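Local coordinates for protein similar to metal-dependent hydrolase (Staphylococcus aureus subsp. aureus Mu50, PDB 3ESH) that is probably a metal-dependent hydrolase of the metallo-beta-lactamase superfamily, although its substrate is not known, at residues K70-E73 against K74-R77; P226-S229 against I230-E234. All coordinates share one frame; numbering follows the deposited sequence.

Interaction 1: K70-E73 against K74-R77; sequences KLSE and KQLR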
ATOM      1  N   LYS A  70      -5.487 -39.086  -7.889  1.00 40.45           N
ATOM      2  CA  LYS A  70      -5.274 -37.958  -6.971  1.00 42.09           C
ATOM      3  C   LYS A  70      -6.517 -37.522  -6.193  1.00 43.85           C
ATOM      4  O   LYS A  70      -6.460 -37.327  -4.977  1.00 43.61           O
ATOM      5  CB  LYS A  70      -4.707 -36.762  -7.745  1.00 42.14           C
ATOM      6  CG  LYS A  70      -3.305 -36.995  -8.295  1.00 40.23           C
ATOM      7  CD  LYS A  70      -2.296 -37.215  -7.167  1.00 40.65           C
ATOM      8  CE  LYS A  70      -2.095 -35.963  -6.328  1.00 36.60           C
ATOM      9  NZ  LYS A  70      -1.116 -35.047  -6.952  1.00 36.97           N
ATOM     10  N   LEU A  71      -7.628 -37.351  -6.903  1.00 45.14           N
ATOM     11  CA  LEU A  71      -8.879 -36.957  -6.270  1.00 45.27           C
ATOM     12  C   LEU A  71      -9.466 -38.191  -5.607  1.00 46.71           C
ATOM     13  O   LEU A  71      -9.339 -39.296  -6.125  1.00 45.13           O
ATOM     14  CB  LEU A  71      -9.873 -36.408  -7.306  1.00 44.53           C
ATOM     15  CG  LEU A  71      -9.764 -34.944  -7.760  1.00 43.29           C
ATOM     16  CD1 LEU A  71      -8.386 -34.662  -8.291  1.00 39.97           C
ATOM     17  CD2 LEU A  71     -10.811 -34.665  -8.830  1.00 45.18           C
ATOM     18  N   SER A  72     -10.093 -38.008  -4.454  1.00 48.50           N
ATOM     19  CA  SER A  72     -10.700 -39.131  -3.765  1.00 51.73           C
ATOM     20  C   SER A  72     -11.995 -39.491  -4.484  1.00 54.77           C
ATOM     21  O   SER A  72     -12.342 -38.898  -5.510  1.00 56.00           O
ATOM     22  CB  SER A  72     -11.015 -38.760  -2.318  1.00 51.42           C
ATOM     23  OG  SER A  72     -12.240 -38.050  -2.244  1.00 52.95           O
ATOM     24  N   GLU A  73     -12.711 -40.462  -3.932  1.00 57.48           N
ATOM     25  CA  GLU A  73     -13.967 -40.909  -4.512  1.00 58.13           C
ATOM     26  C   GLU A  73     -15.013 -39.838  -4.262  1.00 58.42           C
ATOM     27  O   GLU A  73     -15.858 -39.568  -5.113  1.00 59.06           O
ATOM     28  CB  GLU A  73     -14.393 -42.221  -3.856  1.00 60.35           C
ATOM     29  CG  GLU A  73     -14.761 -43.334  -4.828  1.00 64.87           C
ATOM     30  CD  GLU A  73     -13.729 -43.534  -5.932  1.00 68.08           C
ATOM     31  OE1 GLU A  73     -12.516 -43.394  -5.657  1.00 68.71           O
ATOM     32  OE2 GLU A  73     -14.137 -43.844  -7.075  1.00 69.32           O
ATOM     33  N   LYS A  74     -14.939 -39.216  -3.091  1.00 57.41           N
ATOM     34  CA  LYS A  74     -15.874 -38.175  -2.725  1.00 57.44           C
ATOM     35  C   LYS A  74     -15.643 -36.927  -3.567  1.00 57.30           C
ATOM     36  O   LYS A  74     -16.589 -36.226  -3.933  1.00 57.04           O
ATOM     37  CB  LYS A  74     -15.725 -37.835  -1.246  1.00 57.75           C
ATOM     38  CG  LYS A  74     -16.802 -36.913  -0.719  1.00 60.39           C
ATOM     39  CD  LYS A  74     -16.673 -36.733   0.781  1.00 62.69           C
ATOM     40  CE  LYS A  74     -17.779 -35.850   1.336  1.00 63.71           C
ATOM     41  NZ  LYS A  74     -17.678 -35.748   2.817  1.00 63.73           N
ATOM     42  N   GLN A  75     -14.383 -36.642  -3.872  1.00 57.18           N
ATOM     43  CA  GLN A  75     -14.070 -35.469  -4.678  1.00 55.05           C
ATOM     44  C   GLN A  75     -14.421 -35.717  -6.141  1.00 55.05           C
ATOM     45  O   GLN A  75     -14.888 -34.813  -6.822  1.00 56.09           O
ATOM     46  CB  GLN A  75     -12.596 -35.091  -4.524  1.00 52.84           C
ATOM     47  CG  GLN A  75     -12.245 -34.654  -3.110  1.00 51.96           C
ATOM     48  CD  GLN A  75     -10.814 -34.194  -2.973  1.00 51.40           C
ATOM     49  OE1 GLN A  75      -9.884 -34.880  -3.384  1.00 50.96           O
ATOM     50  NE2 GLN A  75     -10.629 -33.024  -2.384  1.00 51.49           N
ATOM     51  N   LEU A  76     -14.209 -36.937  -6.624  1.00 54.43           N
ATOM     52  CA  LEU A  76     -14.543 -37.229  -8.007  1.00 54.30           C
ATOM     53  C   LEU A  76     -16.035 -36.965  -8.214  1.00 56.09           C
ATOM     54  O   LEU A  76     -16.434 -36.349  -9.200  1.00 56.52           O
ATOM     55  CB  LEU A  76     -14.201 -38.674  -8.362  1.00 50.44           C
ATOM     56  CG  LEU A  76     -12.722 -39.036  -8.509  1.00 49.49           C
ATOM     57  CD1 LEU A  76     -12.582 -40.521  -8.783  1.00 47.40           C
ATOM     58  CD2 LEU A  76     -12.102 -38.251  -9.634  1.00 47.64           C
ATOM     59  N   ARG A  77     -16.859 -37.415  -7.279  1.00 57.49           N
ATOM     60  CA  ARG A  77     -18.295 -37.198  -7.389  1.00 60.36           C
ATOM     61  C   ARG A  77     -18.687 -35.726  -7.211  1.00 60.29           C
ATOM     62  O   ARG A  77     -19.416 -35.165  -8.028  1.00 59.92           O
ATOM     63  CB  ARG A  77     -19.054 -38.051  -6.361  1.00 62.43           C
ATOM     64  CG  ARG A  77     -19.130 -39.531  -6.698  1.00 64.93           C
ATOM     65  CD  ARG A  77     -20.317 -40.183  -5.993  1.00 65.79           C
ATOM     66  NE  ARG A  77     -20.200 -40.120  -4.541  1.00 67.59           N
ATOM     67  CZ  ARG A  77     -19.317 -40.818  -3.833  1.00 67.80           C
ATOM     68  NH1 ARG A  77     -18.473 -41.637  -4.449  1.00 66.78           N
ATOM     69  NH2 ARG A  77     -19.276 -40.695  -2.511  1.00 68.12           N
TER
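Leu71, one residue after Lys70, whose amine leads away from the helix to Thr118 and the carbonyl of Ala115, opens the contact by laying its CB against CD2 of Leu76, 3.7 Å away, at the point where the loop after strand 59-61 turns into helix 73-78. The two leucines meet at an angle, and both also touch Val81, so a small apolar patch forms beneath the first turn.

Ser72 is the N-cap. Its OG, placed between the backbone N and the carbonyl carbon (chi1 82°), accepts a hydrogen bond from Gln75 N at 3.0 Å with an N-H...O angle of 159°. The reply comes from Gln75, whose side chain, straight beyond CG, runs back beside the loop until OE1 accepts a weak bond from Ser72 N at 3.3 Å. The same OE1 takes a hydrogen bond from Lys155 NZ, which also binds the carbonyl of Lys70, so one ammonium group probably steadies both the amide end and the loop. Ser72 O then starts the helical pattern by accepting from Leu76 N at 2.9 Å.

Glu73 continues it with its carbonyl oxygen, bound to Arg77 N at 3.2 Å and lying over one face of the Arg77 guanidinium. Its carboxylate makes no ion pair with that group: Glu73 OE2 and Arg77 NH1 stay 5.5 Å apart, a distance at which any attraction would be modest.

The reciprocal bonds between Ser72 and Gln75 are those of a capping box, which ends the loop and starts helix 73-78.

Interaction 2: P226-S229 against I230-E234; sequences PMQS and IREKE
Met227, a selenomethionine, and Ile230 run alongside one another in the same direction, one turn apart in the opening turns of helix 226-242, an alpha helix of the metallo-beta-lactamase domain. Their meeting point is Met227 CE against Ile230 CD1, 3.9 Å apart. Bends at chi2 and chi3 carry the methyl of Met227 round to the isoleucine tip, and Arg147 of a second subunit packs on both residues.

On another side of the helix, Gln228 reaches forward between Arg231 and Glu232. Chi1 of 172° turns CG away from the backbone N, and the bend at chi2 brings the amide round to the Glu232 carboxylate, the two planes 22° apart. Gln228 NE2 is 2.9 Å from Glu232 OE2, but the angle is too poor for a hydrogen bond; the amide nitrogen instead donates to the carbonyl of Ser182, while Glu232 OE1 forms a salt bridge with Arg235. The other end of the amide, Gln228 OE1, meets the aliphatic part of Arg231 at CD, 3.7 Å away. That arginine stays straight as far as NE and directs its guanidinium to Asp136 of a third subunit, with which NH1 makes a salt bridge.

Ser229 OG is hydrogen-bonded to Asp223 OD2, and the serine side chain lies near, without touching, a possible but unconfirmed empty metal site (His110, His185, Asp206). Lys233 runs past the Ser229 carbonyl on its way to the backbone oxygens of His213 and Asn215, its bend at chi3 turning the amine toward them. Beneath these side chains run successive i to i+4 bonds, of which Lys233 N to Ser229 O is nearly straight, 2.9 Å long with an N-H...O angle of 170°.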
ATOM      1  N   PRO A 226     -11.881  -9.822  -8.021  1.00 31.59           N
ATOM      2  CA  PRO A 226     -12.620  -9.504  -9.250  1.00 30.33           C
ATOM      3  C   PRO A 226     -12.317  -8.133  -9.858  1.00 30.93           C
ATOM      4  O   PRO A 226     -12.330  -7.995 -11.076  1.00 33.26           O
ATOM      5  CB  PRO A 226     -14.088  -9.657  -8.824  1.00 30.64           C
ATOM      6  CG  PRO A 226     -14.040  -9.466  -7.325  1.00 27.82           C
ATOM      7  CD  PRO A 226     -12.803 -10.223  -6.947  1.00 28.00           C
HETATM    8  N   MSE A 227     -12.034  -7.125  -9.040  1.00 31.00           N
HETATM    9  CA  MSE A 227     -11.754  -5.812  -9.601  1.00 30.08           C
HETATM   10  C   MSE A 227     -10.460  -5.831 -10.441  1.00 31.70           C
HETATM   11  O   MSE A 227     -10.341  -5.106 -11.435  1.00 30.84           O
HETATM   12  CB  MSE A 227     -11.643  -4.750  -8.496  1.00 27.21           C
HETATM   13  CG  MSE A 227     -12.902  -4.470  -7.709  1.00 29.33           C
HETATM   14 SE   MSE A 227     -14.422  -3.901  -8.817  1.00 26.47          SE
HETATM   15  CE  MSE A 227     -15.270  -5.532  -8.869  1.00 28.94           C
ATOM     16  N   GLN A 228      -9.496  -6.657 -10.037  1.00 29.47           N
ATOM     17  CA  GLN A 228      -8.239  -6.769 -10.764  1.00 28.90           C
ATOM     18  C   GLN A 228      -8.447  -7.619 -12.017  1.00 28.75           C
ATOM     19  O   GLN A 228      -7.787  -7.416 -13.027  1.00 29.66           O
ATOM     20  CB  GLN A 228      -7.160  -7.385  -9.856  1.00 28.23           C
ATOM     21  CG  GLN A 228      -5.825  -7.737 -10.538  1.00 24.96           C
ATOM     22  CD  GLN A 228      -5.063  -6.517 -11.017  1.00 28.43           C
ATOM     23  OE1 GLN A 228      -5.235  -5.403 -10.494  1.00 29.17           O
ATOM     24  NE2 GLN A 228      -4.189  -6.718 -12.001  1.00 26.47           N
ATOM     25  N   SER A 229      -9.368  -8.571 -11.934  1.00 28.40           N
ATOM     26  CA  SER A 229      -9.680  -9.433 -13.069  1.00 29.09           C
ATOM     27  C   SER A 229     -10.262  -8.581 -14.185  1.00 30.52           C
ATOM     28  O   SER A 229      -9.866  -8.688 -15.331  1.00 31.80           O
ATOM     29  CB  SER A 229     -10.697 -10.496 -12.674  1.00 28.83           C
ATOM     30  OG  SER A 229     -10.108 -11.432 -11.809  1.00 30.82           O
ATOM     31  N   ILE A 230     -11.220  -7.741 -13.832  1.00 30.84           N
ATOM     32  CA  ILE A 230     -11.848  -6.869 -14.795  1.00 32.08           C
ATOM     33  C   ILE A 230     -10.795  -5.921 -15.386  1.00 33.11           C
ATOM     34  O   ILE A 230     -10.728  -5.730 -16.601  1.00 35.72           O
ATOM     35  CB  ILE A 230     -12.980  -6.072 -14.124  1.00 30.93           C
ATOM     36  CG1 ILE A 230     -14.048  -7.056 -13.637  1.00 32.79           C
ATOM     37  CG2 ILE A 230     -13.550  -5.042 -15.087  1.00 31.81           C
ATOM     38  CD1 ILE A 230     -15.060  -6.462 -12.690  1.00 31.23           C
ATOM     39  N   ARG A 231      -9.967  -5.339 -14.526  1.00 32.05           N
ATOM     40  CA  ARG A 231      -8.935  -4.433 -14.986  1.00 31.03           C
ATOM     41  C   ARG A 231      -8.088  -5.093 -16.063  1.00 31.91           C
ATOM     42  O   ARG A 231      -7.873  -4.521 -17.122  1.00 32.03           O
ATOM     43  CB  ARG A 231      -8.033  -4.002 -13.831  1.00 30.91           C
ATOM     44  CG  ARG A 231      -6.886  -3.072 -14.234  1.00 29.98           C
ATOM     45  CD  ARG A 231      -5.951  -2.807 -13.046  1.00 30.65           C
ATOM     46  NE  ARG A 231      -4.763  -2.054 -13.423  1.00 31.30           N
ATOM     47  CZ  ARG A 231      -4.678  -0.722 -13.432  1.00 31.77           C
ATOM     48  NH1 ARG A 231      -5.723   0.021 -13.076  1.00 31.70           N
ATOM     49  NH2 ARG A 231      -3.542  -0.128 -13.796  1.00 30.13           N
ATOM     50  N   GLU A 232      -7.613  -6.303 -15.799  1.00 32.03           N
ATOM     51  CA  GLU A 232      -6.767  -7.023 -16.760  1.00 34.86           C
ATOM     52  C   GLU A 232      -7.509  -7.367 -18.050  1.00 34.17           C
ATOM     53  O   GLU A 232      -6.984  -7.168 -19.145  1.00 34.12           O
ATOM     54  CB  GLU A 232      -6.207  -8.306 -16.132  1.00 37.38           C
ATOM     55  CG  GLU A 232      -5.326  -8.074 -14.933  1.00 40.99           C
ATOM     56  CD  GLU A 232      -4.028  -7.370 -15.285  1.00 44.97           C
ATOM     57  OE1 GLU A 232      -3.205  -7.951 -16.025  1.00 48.24           O
ATOM     58  OE2 GLU A 232      -3.832  -6.235 -14.824  1.00 48.17           O
ATOM     59  N   LYS A 233      -8.720  -7.895 -17.920  1.00 34.24           N
ATOM     60  CA  LYS A 233      -9.529  -8.251 -19.079  1.00 34.70           C
ATOM     61  C   LYS A 233      -9.864  -7.021 -19.919  1.00 36.36           C
ATOM     62  O   LYS A 233      -9.810  -7.080 -21.148  1.00 37.06           O
ATOM     63  CB  LYS A 233     -10.830  -8.936 -18.631  1.00 33.42           C
ATOM     64  CG  LYS A 233     -10.623 -10.311 -17.996  1.00 33.84           C
ATOM     65  CD  LYS A 233     -11.922 -10.908 -17.488  1.00 31.86           C
ATOM     66  CE  LYS A 233     -12.831 -11.306 -18.619  1.00 31.47           C
ATOM     67  NZ  LYS A 233     -14.107 -11.851 -18.080  1.00 33.30           N
ATOM     68  N   GLU A 234     -10.210  -5.915 -19.260  1.00 37.43           N
ATOM     69  CA  GLU A 234     -10.553  -4.681 -19.968  1.00 38.97           C
ATOM     70  C   GLU A 234      -9.432  -4.220 -20.895  1.00 39.23           C
ATOM     71  O   GLU A 234      -9.695  -3.705 -21.979  1.00 39.85           O
ATOM     72  CB  GLU A 234     -10.878  -3.559 -18.977  1.00 40.40           C
ATOM     73  CG  GLU A 234     -10.996  -2.187 -19.633  1.00 44.60           C
ATOM     74  CD  GLU A 234     -11.223  -1.053 -18.636  1.00 48.13           C
ATOM     75  OE1 GLU A 234     -10.405  -0.909 -17.708  1.00 47.89           O
ATOM     76  OE2 GLU A 234     -12.214  -0.306 -18.786  1.00 49.05           O
TER

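Interaction 1 precedes interaction 2 along the chain, and both lie in the part of it that matches the metallo-beta-lactamase superfamily. Their centres are 32 Å apart and their nearest atoms about 23 Å, so they do not touch. The first lies at the start of the short helix 73-78, reached from strand 59-61 of one seven-stranded mixed sheet; the second opens the long helix 226-242, which connects strands 199-203 and 246-248, parallel neighbours in the other. Their surroundings differ as well: no other chain of the assembly touches 70-77, whereas 226-234 packs against two further subunits. Interaction 1 thus belongs to the fold of a single chain, and interaction 2 also to the six-chain assembly.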